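Side-chain contacts in 4-hydroxy-3-methylbut-2-enyl diphosphate reductase (Aquifex aeolicus, PDB 3DNF), which reduces 4-hydroxy-3-methylbut-2-enyl diphosphate to isopentenyl and dimethylallyl diphosphate at an iron-sulfur cluster, in the last step of the non-mevalonate isoprenoid pathway: residues B[148-151]-B[152-156]; B[245-249]-B[250-254]. All blocks are in the same frame, centred on the assembly; numbering follows the deposited sequence.

Contact 1: residues B[148-151]-B[152-156]; sequences EDIG and EALKH
Ile150 and Leu154, one helical turn apart, meet through their branch ends on the packed side of this short helical stretch, with Ile150 CD1 4.2 Å from Leu154 CD1. The methyls only brush one another; the closer approach is to the backbone, where Leu154 CG lies 3.4 Å from Ile150 O. Leu154 sets its CG anti to its own carbonyl carbon (chi1 -54°), which keeps the branch beside its backbone N and so over the carbonyl that this N binds. The bond from Leu154 N to Ile150 O is 3.2 Å long. The same N-H leans weakly on Gly151 O, a bifurcated arrangement in which neither bond is straight. Ala153 adds its methyl beside Ile150 O and turns it to Phe115 and Val117 of strand 115-119, while Ile150 and Leu154 both rest on Ile179 of helix 169-182.

The stretch belongs to the connection between parallel strands 141-144 and 158-163, in one open alpha/beta lobe of the enzyme, and lies between strand 115-119, on the Ala153 side, and helix 169-182, on the side of Ile150 and Leu154. Asp149 anchors its start, its carboxylate taking the backbone N-H groups of Glu145 and Thr146 and pairing with Lys122.

Toward solvent the contact is looser and polar. A water bridges the turn, donating to Asp149 O at 2.6 Å and accepting from Glu152 N at 2.9 Å. Glu152, bent at chi2 (76°), brings its carboxylate back to the extended Lys155, whose NZ forms a salt bridge of 2.6 Å to Glu152 OE1, on the syn side but 30° out of the carboxylate plane.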
ATOM      1  N   GLU B 148      -9.553  -7.490   8.583  1.00 40.12           N
ATOM      2  CA  GLU B 148     -10.841  -8.063   8.172  1.00 40.76           C
ATOM      3  C   GLU B 148     -11.844  -6.987   7.742  1.00 39.48           C
ATOM      4  O   GLU B 148     -12.777  -7.283   6.979  1.00 40.40           O
ATOM      5  CB  GLU B 148     -11.441  -8.934   9.284  1.00 41.34           C
ATOM      6  CG  GLU B 148     -11.121 -10.413   9.150  1.00 44.66           C
ATOM      7  CD  GLU B 148     -12.298 -11.308   9.559  1.00 49.26           C
ATOM      8  OE1 GLU B 148     -12.973 -10.996  10.572  1.00 50.56           O
ATOM      9  OE2 GLU B 148     -12.542 -12.333   8.871  1.00 51.92           O
ATOM     10  N   ASP B 149     -11.622  -5.748   8.192  1.00 37.08           N
ATOM     11  CA  ASP B 149     -12.476  -4.605   7.820  1.00 36.07           C
ATOM     12  C   ASP B 149     -12.396  -4.195   6.337  1.00 34.81           C
ATOM     13  O   ASP B 149     -13.284  -3.508   5.841  1.00 33.44           O
ATOM     14  CB  ASP B 149     -12.162  -3.383   8.683  1.00 35.39           C
ATOM     15  CG  ASP B 149     -12.594  -3.538  10.136  1.00 38.19           C
ATOM     16  OD1 ASP B 149     -13.568  -4.254  10.412  1.00 40.29           O
ATOM     17  OD2 ASP B 149     -11.989  -2.885  11.019  1.00 39.21           O
ATOM     18  N   ILE B 150     -11.346  -4.596   5.620  1.00 34.20           N
ATOM     19  CA  ILE B 150     -11.157  -4.109   4.246  1.00 33.58           C
ATOM     20  C   ILE B 150     -12.117  -4.676   3.181  1.00 33.55           C
ATOM     21  O   ILE B 150     -12.239  -4.112   2.092  1.00 32.86           O
ATOM     22  CB  ILE B 150      -9.694  -4.244   3.755  1.00 34.16           C
ATOM     23  CG1 ILE B 150      -9.325  -5.710   3.530  1.00 34.12           C
ATOM     24  CG2 ILE B 150      -8.751  -3.584   4.727  1.00 33.60           C
ATOM     25  CD1 ILE B 150      -7.983  -5.865   2.817  1.00 34.99           C
ATOM     26  N   GLY B 151     -12.782  -5.794   3.500  1.00 33.07           N
ATOM     27  CA  GLY B 151     -13.744  -6.443   2.596  1.00 33.93           C
ATOM     28  C   GLY B 151     -14.618  -5.522   1.755  1.00 34.43           C
ATOM     29  O   GLY B 151     -14.689  -5.666   0.539  1.00 35.31           O
ATOM     30  N   GLU B 152     -15.299  -4.578   2.404  1.00 35.04           N
ATOM     31  CA  GLU B 152     -16.213  -3.684   1.699  1.00 34.63           C
ATOM     32  C   GLU B 152     -15.490  -2.758   0.690  1.00 34.06           C
ATOM     33  O   GLU B 152     -16.014  -2.490  -0.388  1.00 34.08           O
ATOM     34  CB  GLU B 152     -17.045  -2.882   2.699  1.00 35.53           C
ATOM     35  CG  GLU B 152     -18.127  -1.998   2.090  1.00 38.30           C
ATOM     36  CD  GLU B 152     -19.345  -2.779   1.619  1.00 41.62           C
ATOM     37  OE1 GLU B 152     -19.438  -4.001   1.895  1.00 41.73           O
ATOM     38  OE2 GLU B 152     -20.207  -2.161   0.953  1.00 41.88           O
ATOM     39  N   ALA B 153     -14.288  -2.286   1.034  1.00 32.94           N
ATOM     40  CA  ALA B 153     -13.517  -1.471   0.119  1.00 32.79           C
ATOM     41  C   ALA B 153     -13.101  -2.251  -1.138  1.00 33.11           C
ATOM     42  O   ALA B 153     -12.980  -1.662  -2.210  1.00 32.97           O
ATOM     43  CB  ALA B 153     -12.252  -0.814   0.849  1.00 32.57           C
ATOM     44  N   LEU B 154     -12.920  -3.569  -1.005  1.00 32.73           N
ATOM     45  CA  LEU B 154     -12.506  -4.406  -2.145  1.00 34.72           C
ATOM     46  C   LEU B 154     -13.588  -4.553  -3.222  1.00 34.71           C
ATOM     47  O   LEU B 154     -13.314  -5.024  -4.329  1.00 37.12           O
ATOM     48  CB  LEU B 154     -12.006  -5.770  -1.667  1.00 34.39           C
ATOM     49  CG  LEU B 154     -10.886  -5.774  -0.611  1.00 36.05           C
ATOM     50  CD1 LEU B 154     -10.313  -7.188  -0.476  1.00 35.60           C
ATOM     51  CD2 LEU B 154      -9.754  -4.730  -0.887  1.00 36.34           C
ATOM     52  N   LYS B 155     -14.800  -4.118  -2.896  1.00 35.52           N
ATOM     53  CA  LYS B 155     -15.931  -4.122  -3.830  1.00 35.83           C
ATOM     54  C   LYS B 155     -15.821  -2.966  -4.819  1.00 35.65           C
ATOM     55  O   LYS B 155     -16.502  -2.952  -5.839  1.00 36.51           O
ATOM     56  CB  LYS B 155     -17.248  -4.003  -3.055  1.00 35.38           C
ATOM     57  CG  LYS B 155     -17.588  -5.222  -2.219  1.00 37.40           C
ATOM     58  CD  LYS B 155     -18.836  -4.943  -1.407  1.00 39.91           C
ATOM     59  CE  LYS B 155     -19.237  -6.163  -0.610  1.00 42.27           C
ATOM     60  NZ  LYS B 155     -20.364  -5.809   0.306  1.00 43.05           N
ATOM     61  N   HIS B 156     -14.938  -2.013  -4.544  1.00 33.96           N
ATOM     62  CA  HIS B 156     -14.846  -0.808  -5.357  1.00 32.92           C
ATOM     63  C   HIS B 156     -13.598  -0.835  -6.224  1.00 33.42           C
ATOM     64  O   HIS B 156     -12.593  -1.433  -5.842  1.00 34.61           O
ATOM     65  CB  HIS B 156     -14.831   0.434  -4.445  1.00 33.08           C
ATOM     66  CG  HIS B 156     -16.128   0.640  -3.742  1.00 33.40           C
ATOM     67  ND1 HIS B 156     -16.452  -0.003  -2.566  1.00 35.14           N
ATOM     68  CD2 HIS B 156     -17.221   1.350  -4.093  1.00 33.10           C
ATOM     69  CE1 HIS B 156     -17.688   0.309  -2.213  1.00 30.28           C
ATOM     70  NE2 HIS B 156     -18.167   1.152  -3.113  1.00 34.69           N
TER
HETATM   71  O   HOH W   1     -15.634  -4.495   5.297  1.00 32.92           O

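Contact 2: residues B[245-249]-B[250-254]; sequences EELQP and EWFRG
Gln248 lies over one face of the Trp251 indole in a CH-pi contact: Gln248 CB sits 3.6 Å from the centroid of the five-membered ring of Trp251, 12° off its normal. Beyond CB the glutamine chain runs extended across the indole, and its amide plane is tilted 42° to the ring. As modelled, Gln248 NE2 and Trp251 NE1, 3.2 Å apart, are both donors and form no hydrogen bond. Trp251 also stacks with Tyr239 outside the turn.

The apolar contacts lie on the inner side. Leu247 CD2 reaches the edge of the Phe252 ring, in its plane, 3.5 Å from Phe252 CZ, and is more distant from the indole, 4.2 Å from Trp251 CZ3. Phe252 keeps CG anti to its carbonyl carbon (chi1 -52°), an orientation that carries the ring back toward Leu247. Both side chains rest on Ile278 of helix 268-281 and Ile214 of strand 212-216.

Two backbone hydrogen bonds close the turn, from Trp251 N to Gln248 O at 3.0 Å and from Phe252 N to Pro249 O at 3.2 Å.

Charged groups gather on the exposed side. Glu250 extends alongside Gln248, pointing the same way, and its CG lies against one face of the Arg253 guanidinium. The pairing of Arg253 NH2 with Glu250 OE1 is long, at 3.8 Å, and purely electrostatic, because no N-H points at the oxygen.

These successive i to i+3 bonds mark a short 3-10 turn, here in the link from strand 238-241 to strand 257-262 of a parallel-sheet alpha/beta lobe.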
ATOM      1  N   GLU B 245       7.448  13.598  43.011  1.00 37.07           N
ATOM      2  CA  GLU B 245       7.444  12.908  44.309  1.00 37.54           C
ATOM      3  C   GLU B 245       8.138  11.554  44.246  1.00 37.27           C
ATOM      4  O   GLU B 245       8.709  11.099  45.236  1.00 37.44           O
ATOM      5  CB  GLU B 245       6.012  12.701  44.822  1.00 37.66           C
ATOM      6  CG  GLU B 245       5.251  13.973  45.188  1.00 39.41           C
ATOM      7  CD  GLU B 245       5.982  14.846  46.197  1.00 41.29           C
ATOM      8  OE1 GLU B 245       5.986  16.081  46.007  1.00 42.76           O
ATOM      9  OE2 GLU B 245       6.549  14.307  47.173  1.00 42.12           O
ATOM     10  N   GLU B 246       8.086  10.922  43.079  1.00 37.10           N
ATOM     11  CA  GLU B 246       8.628   9.579  42.899  1.00 36.86           C
ATOM     12  C   GLU B 246      10.146   9.543  42.699  1.00 36.90           C
ATOM     13  O   GLU B 246      10.769   8.490  42.871  1.00 36.79           O
ATOM     14  CB  GLU B 246       7.908   8.873  41.755  1.00 36.93           C
ATOM     15  CG  GLU B 246       6.410   8.760  41.974  1.00 36.55           C
ATOM     16  CD  GLU B 246       5.678   8.265  40.749  1.00 36.49           C
ATOM     17  OE1 GLU B 246       5.954   7.135  40.291  1.00 36.36           O
ATOM     18  OE2 GLU B 246       4.816   9.006  40.248  1.00 35.59           O
ATOM     19  N   LEU B 247      10.732  10.691  42.356  1.00 36.77           N
ATOM     20  CA  LEU B 247      12.179  10.817  42.153  1.00 36.80           C
ATOM     21  C   LEU B 247      12.981  10.438  43.397  1.00 37.04           C
ATOM     22  O   LEU B 247      13.041  11.201  44.369  1.00 37.15           O
ATOM     23  CB  LEU B 247      12.550  12.239  41.718  1.00 36.95           C
ATOM     24  CG  LEU B 247      12.162  12.677  40.304  1.00 36.65           C
ATOM     25  CD1 LEU B 247      12.236  14.200  40.149  1.00 37.33           C
ATOM     26  CD2 LEU B 247      13.024  11.972  39.253  1.00 36.58           C
ATOM     27  N   GLN B 248      13.591   9.259  43.355  1.00 37.00           N
ATOM     28  CA  GLN B 248      14.394   8.766  44.472  1.00 36.97           C
ATOM     29  C   GLN B 248      15.774   9.403  44.428  1.00 36.96           C
ATOM     30  O   GLN B 248      16.453   9.319  43.401  1.00 36.92           O
ATOM     31  CB  GLN B 248      14.520   7.244  44.422  1.00 36.95           C
ATOM     32  CG  GLN B 248      13.205   6.498  44.610  1.00 36.92           C
ATOM     33  CD  GLN B 248      13.341   5.000  44.399  1.00 36.96           C
ATOM     34  OE1 GLN B 248      12.437   4.353  43.866  1.00 36.82           O
ATOM     35  NE2 GLN B 248      14.473   4.440  44.810  1.00 36.83           N
ATOM     36  N   PRO B 249      16.193  10.047  45.537  1.00 37.02           N
ATOM     37  CA  PRO B 249      17.531  10.647  45.617  1.00 37.06           C
ATOM     38  C   PRO B 249      18.620   9.643  45.241  1.00 37.02           C
ATOM     39  O   PRO B 249      19.666  10.029  44.710  1.00 37.05           O
ATOM     40  CB  PRO B 249      17.653  11.032  47.095  1.00 36.92           C
ATOM     41  CG  PRO B 249      16.249  11.251  47.536  1.00 37.16           C
ATOM     42  CD  PRO B 249      15.429  10.242  46.785  1.00 36.95           C
ATOM     43  N   GLU B 250      18.342   8.365  45.502  1.00 36.99           N
ATOM     44  CA  GLU B 250      19.261   7.258  45.235  1.00 36.93           C
ATOM     45  C   GLU B 250      19.715   7.205  43.775  1.00 36.83           C
ATOM     46  O   GLU B 250      20.891   6.941  43.495  1.00 36.47           O
ATOM     47  CB  GLU B 250      18.598   5.933  45.625  1.00 36.95           C
ATOM     48  CG  GLU B 250      19.524   4.722  45.574  1.00 37.05           C
ATOM     49  CD  GLU B 250      18.858   3.447  46.059  1.00 37.20           C
ATOM     50  OE1 GLU B 250      19.535   2.655  46.759  1.00 37.71           O
ATOM     51  OE2 GLU B 250      17.662   3.240  45.743  1.00 38.58           O
ATOM     52  N   TRP B 251      18.776   7.467  42.858  1.00 36.45           N
ATOM     53  CA  TRP B 251      19.026   7.366  41.418  1.00 36.58           C
ATOM     54  C   TRP B 251      20.058   8.373  40.900  1.00 36.56           C
ATOM     55  O   TRP B 251      20.684   8.133  39.837  1.00 36.59           O
ATOM     56  CB  TRP B 251      17.732   7.542  40.610  1.00 36.77           C
ATOM     57  CG  TRP B 251      16.566   6.641  40.970  1.00 37.03           C
ATOM     58  CD1 TRP B 251      16.608   5.451  41.642  1.00 37.34           C
ATOM     59  CD2 TRP B 251      15.184   6.855  40.621  1.00 37.75           C
ATOM     60  NE1 TRP B 251      15.340   4.927  41.757  1.00 37.12           N
ATOM     61  CE2 TRP B 251      14.449   5.765  41.140  1.00 37.71           C
ATOM     62  CE3 TRP B 251      14.497   7.871  39.932  1.00 37.65           C
ATOM     63  CZ2 TRP B 251      13.059   5.657  40.989  1.00 37.04           C
ATOM     64  CZ3 TRP B 251      13.114   7.762  39.783  1.00 37.27           C
ATOM     65  CH2 TRP B 251      12.413   6.663  40.310  1.00 37.35           C
ATOM     66  N   PHE B 252      20.232   9.495  41.645  1.00 36.72           N
ATOM     67  CA  PHE B 252      21.095  10.584  41.179  1.00 37.05           C
ATOM     68  C   PHE B 252      22.456  10.673  41.876  1.00 37.24           C
ATOM     69  O   PHE B 252      23.091  11.738  41.904  1.00 36.96           O
ATOM     70  CB  PHE B 252      20.341  11.906  41.259  1.00 37.19           C
ATOM     71  CG  PHE B 252      19.014  11.863  40.574  1.00 37.30           C
ATOM     72  CD1 PHE B 252      17.846  11.682  41.307  1.00 37.58           C
ATOM     73  CD2 PHE B 252      18.934  11.957  39.187  1.00 37.92           C
ATOM     74  CE1 PHE B 252      16.614  11.622  40.669  1.00 37.73           C
ATOM     75  CE2 PHE B 252      17.710  11.900  38.542  1.00 37.89           C
ATOM     76  CZ  PHE B 252      16.547  11.731  39.283  1.00 37.84           C
ATOM     77  N   ARG B 253      22.908   9.547  42.421  1.00 37.85           N
ATOM     78  CA  ARG B 253      24.244   9.499  42.999  1.00 38.30           C
ATOM     79  C   ARG B 253      25.280   9.403  41.873  1.00 38.46           C
ATOM     80  O   ARG B 253      25.130   8.496  40.923  1.00 38.64           O
ATOM     81  CB  ARG B 253      24.380   8.311  43.956  1.00 38.66           C
ATOM     82  CG  ARG B 253      23.422   8.337  45.140  1.00 39.30           C
ATOM     83  CD  ARG B 253      23.590   7.091  45.992  1.00 40.30           C
ATOM     84  NE  ARG B 253      22.422   6.855  46.839  1.00 41.52           N
ATOM     85  CZ  ARG B 253      22.244   5.775  47.599  1.00 42.50           C
ATOM     86  NH1 ARG B 253      23.156   4.810  47.630  1.00 42.20           N
ATOM     87  NH2 ARG B 253      21.146   5.658  48.335  1.00 43.20           N
ATOM     88  N   GLY B 254      26.311  10.350  41.972  1.00 38.67           N
ATOM     89  CA  GLY B 254      27.468  10.329  41.063  1.00 38.80           C
ATOM     90  C   GLY B 254      27.121  10.501  39.589  1.00 38.78           C
ATOM     91  O   GLY B 254      27.803   9.965  38.714  1.00 38.82           O
TER

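How the contacts relate
Contacts 1 and 2 lie far apart in the same chain, on opposite sides of its centre: their own centres are 54 Å apart and their nearest atoms about 36 Å. Each belongs to a connection between strands of a different four-stranded parallel sheet, and each packs apolar side chains against a helix of its own lobe, 169-182 for residues 148-156 and 268-281 for residues 245-254. Both lie away from the iron-sulfur pocket, where Cys13, Cys96 and Cys193 surround the cluster, and from the predicted substrate-binding residues such as His42 and His124. They are therefore peripheral packing elements of two lobes of the trilobal enzyme.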